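Side-chain contacts in 4-amino-4-deoxy-L-arabinose transferase or related glycosyltransferases of PMT family (Cupriavidus metallidurans, PDB 5EZM), which probably transfers 4-amino-4-deoxy-L-arabinose from a polyprenyl-phosphate carrier to lipid A, acting in the membrane as a zinc-binding glycosyltransferase of the GT-C fold: residues Gly73-Ile78 with His92-Val97; Val248-Leu253 with Pro259-Phe264; Arg370-Gln375 with Ala440-Gly445. All coordinates share one frame; numbering follows the deposited sequence.

In the fold
Followed from the N terminus, the three contacts come in series, none enclosing or crossing another. Contact 1 closes a loop of 13 residues that holds the small hairpin 79-80/83-84 and the zinc ligand Glu87, tying the peptide after helix 58-72 to helix 91-103. Contact 2 closes a shorter span of five residues, mostly the last turn of helix 236-257, folding helix 261-267 back on that helix. These two adjoin, with centres about 15 Å apart: Trp250 bonds to the loop at Val76 and packs on Trp94. Contact 3 spans 64 residues, including helix 403-430, and joins helices 369-389 and 435-456 across the chain's centre from the others, its centre about 42 Å from that of contact 1.

Contact 1: residues Gly73-Ile78 with His92-Val97; sequences GDWVTI and HMWVTV. With MPG ([(Z)-octadec-9-enyl] (2R)-2,3-bis(oxidanyl)propanoate), chain B; MPG ([(Z)-octadec-9-enyl] (2R)-2,3-bis(oxidanyl)propanoate), chain P; MPG ([(Z)-octadec-9-enyl] (2R)-2,3-bis(oxidanyl)propanoate), chain C.
Trp75 and Trp94 mark the closest approach of the two backbones, CA to CA 7.1 Å, where the irregular loop 73-78 lies against helix 91-103 of this GT-C membrane fold. The loop is shaped by an Asx turn: Asp74 OD1 accepts from the backbone N of Val76 and of Thr77, both reaching it from the same face of the carboxylate. That curl presents the carbonyl of Trp75 to the helix, and Trp94 NE1 donates to Trp75 O over 2.9 Å with an N-H...O angle of 161°. The oxygen lies close to the indole plane and is met in its carbonyl plane, on a lone pair, which probably limits how far the Trp94 ring can turn. The two indoles are near parallel, their planes at 23°, but slid so far apart that they barely overlap; Trp75 CE3 sits over a face of Trp94, 3.6 Å from its CD1. With CG of Trp75 beside its backbone N (chi1 -72°), the far rim of the ring extends to Val97, whose CG1 touches Trp75 CZ2 at 3.5 Å. Bound lipid completes the surroundings. C6 of one MPG molecule (chain B) stands 3.5 Å above the centre of one Trp75 face, while a second (chain P) runs past Trp75 CB and Trp94 CZ2, which with Val76 line the pocket where this lipid is bound. Beyond the tryptophans, Met93 bends at both chi2 and chi3 and meets the loop through its terminal methyl, Met93 CE lying 3.7 Å from Ile78 CD1.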
loop_
_atom_site.group_PDB
_atom_site.type_symbol
_atom_site.label_atom_id
_atom_site.label_comp_id
_atom_site.label_asym_id
_atom_site.label_seq_id
_atom_site.Cartn_x
_atom_site.Cartn_y
_atom_site.Cartn_z
ATOM N N GLY A 73 -11.308 -20.697 -5.433
ATOM C CA GLY A 73 -12.020 -20.283 -6.622
ATOM C C GLY A 73 -13.203 -19.375 -6.371
ATOM O O GLY A 73 -13.789 -18.867 -7.337
ATOM N N ASP A 74 -13.575 -19.148 -5.114
ATOM C CA ASP A 74 -14.687 -18.263 -4.777
ATOM C C ASP A 74 -14.180 -16.827 -4.808
ATOM O O ASP A 74 -13.566 -16.352 -3.851
ATOM C CB ASP A 74 -15.262 -18.622 -3.411
ATOM C CG ASP A 74 -16.606 -17.969 -3.150
ATOM O OD1 ASP A 74 -16.947 -16.983 -3.835
ATOM O OD2 ASP A 74 -17.327 -18.446 -2.250
ATOM N N TRP A 75 -14.439 -16.131 -5.912
ATOM C CA TRP A 75 -14.037 -14.740 -6.071
ATOM C C TRP A 75 -15.080 -13.759 -5.554
ATOM O O TRP A 75 -14.931 -12.551 -5.763
ATOM C CB TRP A 75 -13.744 -14.436 -7.542
ATOM C CG TRP A 75 -12.484 -15.055 -8.072
ATOM C CD1 TRP A 75 -11.922 -16.241 -7.691
ATOM C CD2 TRP A 75 -11.621 -14.508 -9.078
ATOM N NE1 TRP A 75 -10.767 -16.468 -8.403
ATOM C CE2 TRP A 75 -10.561 -15.418 -9.260
ATOM C CE3 TRP A 75 -11.644 -13.337 -9.844
ATOM C CZ2 TRP A 75 -9.537 -15.195 -10.177
ATOM C CZ3 TRP A 75 -10.626 -13.118 -10.753
ATOM C CH2 TRP A 75 -9.588 -14.042 -10.911
ATOM N N VAL A 76 -16.128 -14.242 -4.892
ATOM C CA VAL A 76 -17.215 -13.402 -4.403
ATOM C C VAL A 76 -17.176 -13.268 -2.883
ATOM O O VAL A 76 -17.153 -12.159 -2.349
ATOM C CB VAL A 76 -18.583 -13.942 -4.874
ATOM C CG1 VAL A 76 -19.710 -13.069 -4.343
ATOM C CG2 VAL A 76 -18.623 -14.027 -6.391
ATOM N N THR A 77 -17.171 -14.394 -2.173
ATOM C CA THR A 77 -17.190 -14.398 -0.713
ATOM C C THR A 77 -15.750 -14.374 -0.215
ATOM O O THR A 77 -15.079 -15.409 -0.162
ATOM C CB THR A 77 -17.948 -15.613 -0.191
ATOM O OG1 THR A 77 -19.217 -15.700 -0.856
ATOM C CG2 THR A 77 -18.179 -15.496 1.313
ATOM N N ILE A 78 -15.274 -13.181 0.150
ATOM C CA ILE A 78 -13.915 -13.026 0.653
ATOM C C ILE A 78 -13.783 -13.725 2.001
ATOM O O ILE A 78 -14.660 -13.615 2.869
ATOM C CB ILE A 78 -13.556 -11.533 0.763
ATOM C CG1 ILE A 78 -13.660 -10.856 -0.601
ATOM C CG2 ILE A 78 -12.162 -11.351 1.336
ATOM C CD1 ILE A 78 -13.504 -9.350 -0.538
ATOM N N HIS A 92 -8.359 -5.696 -5.310
ATOM C CA HIS A 92 -6.967 -5.997 -4.991
ATOM C C HIS A 92 -6.737 -7.502 -4.932
ATOM O O HIS A 92 -5.741 -8.014 -5.463
ATOM C CB HIS A 92 -6.585 -5.337 -3.663
ATOM C CG HIS A 92 -5.178 -5.606 -3.229
ATOM N ND1 HIS A 92 -4.164 -4.685 -3.380
ATOM C CD2 HIS A 92 -4.616 -6.689 -2.639
ATOM C CE1 HIS A 92 -3.038 -5.189 -2.905
ATOM N NE2 HIS A 92 -3.285 -6.405 -2.450
ATOM N N MET A 93 -7.670 -8.231 -4.316
ATOM C CA MET A 93 -7.533 -9.680 -4.232
ATOM C C MET A 93 -7.677 -10.330 -5.601
ATOM O O MET A 93 -6.956 -11.281 -5.913
ATOM C CB MET A 93 -8.552 -10.251 -3.246
ATOM C CG MET A 93 -8.135 -10.083 -1.791
ATOM S SD MET A 93 -8.203 -8.373 -1.210
ATOM C CE MET A 93 -9.937 -8.232 -0.784
ATOM N N TRP A 94 -8.599 -9.835 -6.431
ATOM C CA TRP A 94 -8.721 -10.346 -7.793
ATOM C C TRP A 94 -7.394 -10.241 -8.534
ATOM O O TRP A 94 -6.924 -11.215 -9.142
ATOM C CB TRP A 94 -9.813 -9.585 -8.543
ATOM C CG TRP A 94 -11.192 -9.871 -8.063
ATOM C CD1 TRP A 94 -11.580 -10.882 -7.228
ATOM C CD2 TRP A 94 -12.379 -9.139 -8.387
ATOM N NE1 TRP A 94 -12.939 -10.824 -7.015
ATOM C CE2 TRP A 94 -13.453 -9.763 -7.714
ATOM C CE3 TRP A 94 -12.640 -8.017 -9.182
ATOM C CZ2 TRP A 94 -14.764 -9.302 -7.811
ATOM C CZ3 TRP A 94 -13.948 -7.559 -9.277
ATOM C CH2 TRP A 94 -14.991 -8.201 -8.594
ATOM N N VAL A 95 -6.767 -9.063 -8.480
ATOM C CA VAL A 95 -5.497 -8.866 -9.175
ATOM C C VAL A 95 -4.437 -9.801 -8.611
ATOM O O VAL A 95 -3.733 -10.494 -9.359
ATOM C CB VAL A 95 -5.057 -7.395 -9.089
ATOM C CG1 VAL A 95 -3.710 -7.210 -9.771
ATOM C CG2 VAL A 95 -6.109 -6.490 -9.717
ATOM N N THR A 96 -4.320 -9.850 -7.280
ATOM C CA THR A 96 -3.318 -10.715 -6.668
ATOM C C THR A 96 -3.535 -12.169 -7.062
ATOM O O THR A 96 -2.569 -12.911 -7.267
ATOM C CB THR A 96 -3.336 -10.568 -5.144
ATOM O OG1 THR A 96 -3.175 -9.189 -4.783
ATOM C CG2 THR A 96 -2.205 -11.384 -4.519
ATOM N N VAL A 97 -4.794 -12.590 -7.193
ATOM C CA VAL A 97 -5.080 -13.983 -7.523
ATOM C C VAL A 97 -4.701 -14.279 -8.967
ATOM O O VAL A 97 -4.174 -15.356 -9.274
ATOM C CB VAL A 97 -6.557 -14.319 -7.245
ATOM C CG1 VAL A 97 -6.936 -15.624 -7.916
ATOM C CG2 VAL A 97 -6.800 -14.425 -5.752
HETATM C C2 MPG B . -12.623 -21.147 -11.225
HETATM C C3 MPG B . -12.091 -19.788 -11.662
HETATM C C4 MPG B . -12.960 -18.643 -11.167
HETATM C C5 MPG B . -12.817 -17.384 -12.038
HETATM C C6 MPG B . -13.553 -16.173 -11.445
HETATM C C1 MPG B . -11.999 -22.299 -12.019
HETATM C C2 MPG P . -17.184 -13.120 -10.350
HETATM C C3 MPG P . -17.300 -12.134 -9.194
HETATM C C4 MPG P . -17.906 -10.792 -9.584
HETATM C C5 MPG P . -17.622 -10.377 -11.040
HETATM C C6 MPG P . -17.801 -8.864 -11.256
HETATM C C7 MPG P . -17.129 -8.363 -12.550
HETATM C C8 MPG P . -16.574 -6.924 -12.406
HETATM C C9 MPG P . -15.741 -6.472 -13.632
HETATM C C10 MPG P . -14.452 -5.704 -13.221
HETATM C C11 MPG P . -13.973 -4.712 -14.303
HETATM C C12 MPG P . -12.425 -4.469 -14.270
HETATM C C1 MPG P . -16.452 -14.402 -9.944
HETATM C C2 MPG C . -8.318 -14.484 -14.749
HETATM C C3 MPG C . -8.939 -15.677 -14.034
HETATM C C4 MPG C . -7.918 -16.425 -13.192
HETATM C C5 MPG C . -8.328 -17.880 -12.909
HETATM C C6 MPG C . -7.617 -18.455 -11.673
HETATM C C7 MPG C . -8.061 -19.897 -11.363
HETATM C C8 MPG C . -8.100 -20.183 -9.842
HETATM C C9 MPG C . -8.612 -21.608 -9.517
HETATM C C1 MPG C . -9.355 -13.620 -15.472
#

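Contact 2: residues Val248-Leu253 with Pro259-Phe264; sequences VPWFYL and PEFPNF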
loop_
_atom_site.group_PDB
_atom_site.type_symbol
_atom_site.label_atom_id
_atom_site.label_comp_id
_atom_site.label_asym_id
_atom_site.label_seq_id
_atom_site.Cartn_x
_atom_site.Cartn_y
_atom_site.Cartn_z
ATOM N N VAL A 248 -21.769 -2.938 -9.459
ATOM C CA VAL A 248 -22.944 -3.602 -8.885
ATOM C C VAL A 248 -22.830 -5.124 -8.857
ATOM O O VAL A 248 -23.160 -5.720 -7.819
ATOM C CB VAL A 248 -24.220 -3.125 -9.603
ATOM C CG1 VAL A 248 -25.389 -4.027 -9.252
ATOM C CG2 VAL A 248 -24.529 -1.691 -9.215
ATOM N N PRO A 249 -22.399 -5.811 -9.929
ATOM C CA PRO A 249 -22.477 -7.288 -9.920
ATOM C C PRO A 249 -21.877 -7.968 -8.693
ATOM O O PRO A 249 -22.517 -8.861 -8.119
ATOM C CB PRO A 249 -21.736 -7.670 -11.207
ATOM C CG PRO A 249 -21.992 -6.541 -12.111
ATOM C CD PRO A 249 -21.937 -5.318 -11.240
ATOM N N TRP A 250 -20.678 -7.573 -8.261
ATOM C CA TRP A 250 -20.102 -8.228 -7.090
ATOM C C TRP A 250 -20.902 -7.916 -5.833
ATOM O O TRP A 250 -21.097 -8.794 -4.985
ATOM C CB TRP A 250 -18.642 -7.826 -6.893
ATOM C CG TRP A 250 -18.075 -8.386 -5.615
ATOM C CD1 TRP A 250 -17.612 -9.655 -5.408
ATOM C CD2 TRP A 250 -17.930 -7.701 -4.365
ATOM N NE1 TRP A 250 -17.180 -9.798 -4.110
ATOM C CE2 TRP A 250 -17.366 -8.613 -3.449
ATOM C CE3 TRP A 250 -18.218 -6.403 -3.933
ATOM C CZ2 TRP A 250 -17.083 -8.268 -2.132
ATOM C CZ3 TRP A 250 -17.937 -6.063 -2.624
ATOM C CH2 TRP A 250 -17.375 -6.991 -1.739
ATOM N N PHE A 251 -21.367 -6.673 -5.690
ATOM C CA PHE A 251 -22.124 -6.318 -4.496
ATOM C C PHE A 251 -23.438 -7.084 -4.432
ATOM O O PHE A 251 -23.835 -7.568 -3.364
ATOM C CB PHE A 251 -22.356 -4.807 -4.455
ATOM C CG PHE A 251 -21.149 -4.027 -4.014
ATOM C CD1 PHE A 251 -20.986 -3.669 -2.685
ATOM C CD2 PHE A 251 -20.165 -3.672 -4.922
ATOM C CE1 PHE A 251 -19.868 -2.961 -2.274
ATOM C CE2 PHE A 251 -19.045 -2.963 -4.515
ATOM C CZ PHE A 251 -18.898 -2.608 -3.190
ATOM N N TYR A 252 -24.114 -7.228 -5.572
ATOM C CA TYR A 252 -25.328 -8.033 -5.609
ATOM C C TYR A 252 -25.027 -9.489 -5.285
ATOM O O TYR A 252 -25.751 -10.119 -4.508
ATOM C CB TYR A 252 -26.003 -7.918 -6.975
ATOM C CG TYR A 252 -27.227 -8.795 -7.114
ATOM C CD1 TYR A 252 -28.459 -8.378 -6.633
ATOM C CD2 TYR A 252 -27.149 -10.042 -7.724
ATOM C CE1 TYR A 252 -29.581 -9.175 -6.755
ATOM C CE2 TYR A 252 -28.266 -10.847 -7.849
ATOM C CZ TYR A 252 -29.480 -10.408 -7.364
ATOM O OH TYR A 252 -30.600 -11.202 -7.486
ATOM N N LEU A 253 -23.961 -10.041 -5.868
ATOM C CA LEU A 253 -23.654 -11.450 -5.642
ATOM C C LEU A 253 -23.345 -11.719 -4.175
ATOM O O LEU A 253 -23.913 -12.635 -3.565
ATOM C CB LEU A 253 -22.489 -11.880 -6.533
ATOM C CG LEU A 253 -22.826 -12.022 -8.020
ATOM C CD1 LEU A 253 -21.566 -12.254 -8.835
ATOM C CD2 LEU A 253 -23.820 -13.147 -8.234
ATOM N N PRO A 259 -26.593 -12.543 3.121
ATOM C CA PRO A 259 -27.503 -11.429 3.444
ATOM C C PRO A 259 -26.944 -10.447 4.458
ATOM O O PRO A 259 -27.349 -9.278 4.459
ATOM C CB PRO A 259 -28.746 -12.147 3.982
ATOM C CG PRO A 259 -28.704 -13.495 3.346
ATOM C CD PRO A 259 -27.249 -13.853 3.257
ATOM N N GLU A 260 -26.024 -10.876 5.317
ATOM C CA GLU A 260 -25.472 -9.995 6.337
ATOM C C GLU A 260 -24.404 -9.054 5.797
ATOM O O GLU A 260 -23.899 -8.219 6.557
ATOM C CB GLU A 260 -24.897 -10.824 7.492
ATOM C CG GLU A 260 -23.591 -11.553 7.175
ATOM C CD GLU A 260 -23.781 -12.790 6.310
ATOM O OE1 GLU A 260 -24.933 -13.101 5.942
ATOM O OE2 GLU A 260 -22.771 -13.458 5.997
ATOM N N PHE A 261 -24.053 -9.156 4.508
ATOM C CA PHE A 261 -22.945 -8.352 3.993
ATOM C C PHE A 261 -23.260 -6.862 3.955
ATOM O O PHE A 261 -22.462 -6.077 4.496
ATOM C CB PHE A 261 -22.513 -8.860 2.614
ATOM C CG PHE A 261 -21.528 -7.954 1.921
ATOM C CD1 PHE A 261 -20.163 -8.139 2.081
ATOM C CD2 PHE A 261 -21.966 -6.909 1.113
ATOM C CE1 PHE A 261 -19.255 -7.301 1.445
ATOM C CE2 PHE A 261 -21.061 -6.067 0.482
ATOM C CZ PHE A 261 -19.707 -6.266 0.646
ATOM N N PRO A 262 -24.350 -6.393 3.325
ATOM C CA PRO A 262 -24.495 -4.935 3.144
ATOM C C PRO A 262 -24.563 -4.161 4.449
ATOM O O PRO A 262 -23.922 -3.107 4.568
ATOM C CB PRO A 262 -25.793 -4.806 2.330
ATOM C CG PRO A 262 -26.528 -6.070 2.562
ATOM C CD PRO A 262 -25.482 -7.128 2.730
ATOM N N ASN A 263 -25.311 -4.660 5.440
ATOM C CA ASN A 263 -25.376 -3.978 6.729
ATOM C C ASN A 263 -23.995 -3.865 7.360
ATOM O O ASN A 263 -23.653 -2.827 7.941
ATOM C CB ASN A 263 -26.335 -4.712 7.664
ATOM C CG ASN A 263 -26.562 -3.970 8.963
ATOM O OD1 ASN A 263 -26.210 -2.798 9.091
ATOM N ND2 ASN A 263 -27.159 -4.647 9.936
ATOM N N PHE A 264 -23.181 -4.916 7.246
ATOM C CA PHE A 264 -21.824 -4.859 7.775
ATOM C C PHE A 264 -20.977 -3.863 6.995
ATOM O O PHE A 264 -20.535 -2.845 7.538
ATOM C CB PHE A 264 -21.183 -6.249 7.741
ATOM C CG PHE A 264 -19.810 -6.297 8.358
ATOM C CD1 PHE A 264 -19.655 -6.536 9.712
ATOM C CD2 PHE A 264 -18.679 -6.096 7.583
ATOM C CE1 PHE A 264 -18.401 -6.577 10.285
ATOM C CE2 PHE A 264 -17.416 -6.136 8.147
ATOM C CZ PHE A 264 -17.278 -6.377 9.504
#
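Phe261 packs into the pair Trp250 and Phe251, joining the start of helix 261-267 to the kinked transmembrane helix 236-257 in an aromatic cluster of the GT-C fold. From its CB, which points toward that helix, the CG is placed opposite the backbone N (chi1 171°); the side chain also touches Val254 and Ser255. At the ring's far end the two carbons flanking the tip have different neighbours: Phe261 CE1 lies 3.7 Å from Trp250 CH2, and Phe261 CE2 lies 4.0 Å from Phe251 CD1, which comes to the edge of the Phe261 ring near its plane. The tip, Phe261 CZ, makes the closest approach, 3.4 Å from Trp250 CH2. The Trp250 and Phe261 planes stand at 87°, but the approach is oblique. Phe86 meets Phe261 edge-to-face, and the Phe261 side chain is about 9 Å from that of the zinc ligand Glu87. An alanine at Phe261 is likely to open a gap beside Trp250 CH2 and Phe251 CD1, leaving both without the ring that fills the space between them and helix 261-267. Within helix 236-257 the aromatics also pack together, Trp250 CZ3 sitting 3.5 Å above the centre of the Phe251 ring.

Contact 3: residues Arg370-Gln375 with Ala440-Gly445; sequences RSWGKQ and AVYAMG. With MPG ([(Z)-octadec-9-enyl] (2R)-2,3-bis(oxidanyl)propanoate), chain I.
Trp372 and Tyr442 both carry CG opposite the backbone N, at chi1 -179° and 161°, and these extended torsions send the two rings out from helices 369-389 and 435-456 to meet in a T-shaped (edge-to-face) stack between membrane helices of the GT-C fold. Trp372 supplies the edge and Tyr442 the face. The planes stand at 89°, with the centroids of the indole six-membered ring and the phenol ring 4.8 Å apart. Two neighbouring indole carbons do the touching: Trp372 CZ2 comes to 3.4 Å from Tyr442 CG, and Trp372 CH2 to 3.4 Å from Tyr442 CE2. The edge thus lies over one face of the phenol, offset from its centre toward the rim at CD2. It also reaches back to the stem of the tyrosine, whose CB lies in the indole plane, 3.8 Å from Trp372 CZ2.

The polar ends of both rings find partners elsewhere. Tyr442 OH is hydrogen-bonded to Pro298 O, while Trp372 NE1 has a weak bond to Ser438 OG on the helix that carries the tyrosine; Trp299 packs against both aromatics. The phenol is therefore held at its far end by a backbone carbonyl and across one face by the indole. One turn along helix 369-389 from the tryptophan, the chain turns to lipid. Gln375, whose NE2 also has a weak hydrogen bond to Gly301 O, bends at chi2 and lays its amide along an MPG molecule (chain I), which also brushes Lys374 CB, and the nearest approach there is Gln375 NE2 to C7 of the lipid, 3.5 Å.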
loop_
_atom_site.group_PDB
_atom_site.type_symbol
_atom_site.label_atom_id
_atom_site.label_comp_id
_atom_site.label_asym_id
_atom_site.label_seq_id
_atom_site.Cartn_x
_atom_site.Cartn_y
_atom_site.Cartn_z
ATOM N N ARG A 370 20.124 27.611 -11.290
ATOM C CA ARG A 370 20.516 28.058 -9.956
ATOM C C ARG A 370 19.490 27.645 -8.904
ATOM O O ARG A 370 19.858 27.283 -7.778
ATOM C CB ARG A 370 20.722 29.573 -9.947
ATOM C CG ARG A 370 21.313 30.109 -8.651
ATOM C CD ARG A 370 21.616 31.589 -8.758
ATOM N NE ARG A 370 22.154 32.138 -7.516
ATOM C CZ ARG A 370 23.446 32.147 -7.197
ATOM N NH1 ARG A 370 24.340 31.628 -8.027
ATOM N NH2 ARG A 370 23.842 32.673 -6.048
ATOM N N SER A 371 18.200 27.693 -9.253
ATOM C CA SER A 371 17.156 27.295 -8.311
ATOM C C SER A 371 17.269 25.817 -7.968
ATOM O O SER A 371 17.213 25.425 -6.791
ATOM C CB SER A 371 15.776 27.606 -8.895
ATOM O OG SER A 371 15.574 29.001 -9.039
ATOM N N TRP A 372 17.430 24.974 -8.989
ATOM C CA TRP A 372 17.642 23.561 -8.719
ATOM C C TRP A 372 18.918 23.344 -7.918
ATOM O O TRP A 372 18.983 22.424 -7.095
ATOM C CB TRP A 372 17.680 22.756 -10.016
ATOM C CG TRP A 372 17.877 21.304 -9.742
ATOM C CD1 TRP A 372 18.920 20.524 -10.146
ATOM C CD2 TRP A 372 17.028 20.465 -8.954
ATOM N NE1 TRP A 372 18.762 19.242 -9.674
ATOM C CE2 TRP A 372 17.609 19.182 -8.937
ATOM C CE3 TRP A 372 15.825 20.671 -8.270
ATOM C CZ2 TRP A 372 17.029 18.111 -8.263
ATOM C CZ3 TRP A 372 15.253 19.609 -7.598
ATOM C CH2 TRP A 372 15.853 18.344 -7.602
ATOM N N GLY A 373 19.936 24.180 -8.139
ATOM C CA GLY A 373 21.104 24.139 -7.275
ATOM C C GLY A 373 20.742 24.356 -5.817
ATOM O O GLY A 373 21.201 23.624 -4.935
ATOM N N LYS A 374 19.905 25.366 -5.549
ATOM C CA LYS A 374 19.401 25.584 -4.195
ATOM C C LYS A 374 18.769 24.314 -3.639
ATOM O O LYS A 374 19.073 23.888 -2.515
ATOM C CB LYS A 374 18.380 26.724 -4.186
ATOM C CG LYS A 374 18.891 28.073 -4.666
ATOM C CD LYS A 374 17.746 29.075 -4.734
ATOM C CE LYS A 374 18.248 30.499 -4.899
ATOM N NZ LYS A 374 19.141 30.648 -6.077
ATOM N N GLN A 375 17.886 23.690 -4.426
ATOM C CA GLN A 375 17.244 22.461 -3.967
ATOM C C GLN A 375 18.273 21.384 -3.638
ATOM O O GLN A 375 18.162 20.706 -2.610
ATOM C CB GLN A 375 16.255 21.958 -5.018
ATOM C CG GLN A 375 15.051 22.859 -5.207
ATOM C CD GLN A 375 14.257 23.036 -3.928
ATOM O OE1 GLN A 375 14.187 22.129 -3.098
ATOM N NE2 GLN A 375 13.658 24.209 -3.760
ATOM N N ALA A 440 16.912 14.257 -13.058
ATOM C CA ALA A 440 16.756 12.827 -13.317
ATOM C C ALA A 440 17.722 12.004 -12.472
ATOM O O ALA A 440 17.323 11.026 -11.826
ATOM C CB ALA A 440 16.964 12.538 -14.804
ATOM N N VAL A 441 19.001 12.388 -12.463
ATOM C CA VAL A 441 19.990 11.675 -11.661
ATOM C C VAL A 441 19.664 11.793 -10.176
ATOM O O VAL A 441 19.770 10.819 -9.421
ATOM C CB VAL A 441 21.401 12.203 -11.976
ATOM C CG1 VAL A 441 22.420 11.552 -11.073
ATOM C CG2 VAL A 441 21.743 11.955 -13.438
ATOM N N TYR A 442 19.260 12.987 -9.739
ATOM C CA TYR A 442 18.899 13.202 -8.340
ATOM C C TYR A 442 17.731 12.312 -7.927
ATOM O O TYR A 442 17.774 11.647 -6.884
ATOM C CB TYR A 442 18.577 14.682 -8.137
ATOM C CG TYR A 442 17.775 15.040 -6.907
ATOM C CD1 TYR A 442 18.406 15.376 -5.719
ATOM C CD2 TYR A 442 16.386 15.085 -6.948
ATOM C CE1 TYR A 442 17.678 15.725 -4.599
ATOM C CE2 TYR A 442 15.649 15.432 -5.835
ATOM C CZ TYR A 442 16.300 15.750 -4.663
ATOM O OH TYR A 442 15.572 16.097 -3.550
ATOM N N ALA A 443 16.677 12.275 -8.746
ATOM C CA ALA A 443 15.521 11.439 -8.441
ATOM C C ALA A 443 15.889 9.961 -8.437
ATOM O O ALA A 443 15.378 9.192 -7.614
ATOM C CB ALA A 443 14.399 11.704 -9.443
ATOM N N MET A 444 16.765 9.540 -9.356
ATOM C CA MET A 444 17.227 8.154 -9.343
ATOM C C MET A 444 17.982 7.840 -8.055
ATOM O O MET A 444 17.790 6.772 -7.455
ATOM C CB MET A 444 18.107 7.882 -10.562
ATOM C CG MET A 444 18.795 6.528 -10.542
ATOM S SD MET A 444 17.645 5.141 -10.616
ATOM C CE MET A 444 17.055 5.257 -12.303
ATOM N N GLY A 445 18.836 8.763 -7.609
ATOM C CA GLY A 445 19.536 8.558 -6.353
ATOM C C GLY A 445 18.590 8.457 -5.173
ATOM O O GLY A 445 18.755 7.597 -4.306
HETATM C C2 MPG I . 15.060 22.572 2.064
HETATM C C3 MPG I . 15.545 23.239 0.783
HETATM C C4 MPG I . 15.018 24.657 0.639
HETATM C C5 MPG I . 15.347 25.257 -0.737
HETATM C C6 MPG I . 14.623 26.591 -0.968
HETATM C C7 MPG I . 14.907 27.175 -2.363
HETATM C C8 MPG I . 14.088 28.459 -2.640
HETATM C C1 MPG I . 15.353 21.070 2.074
#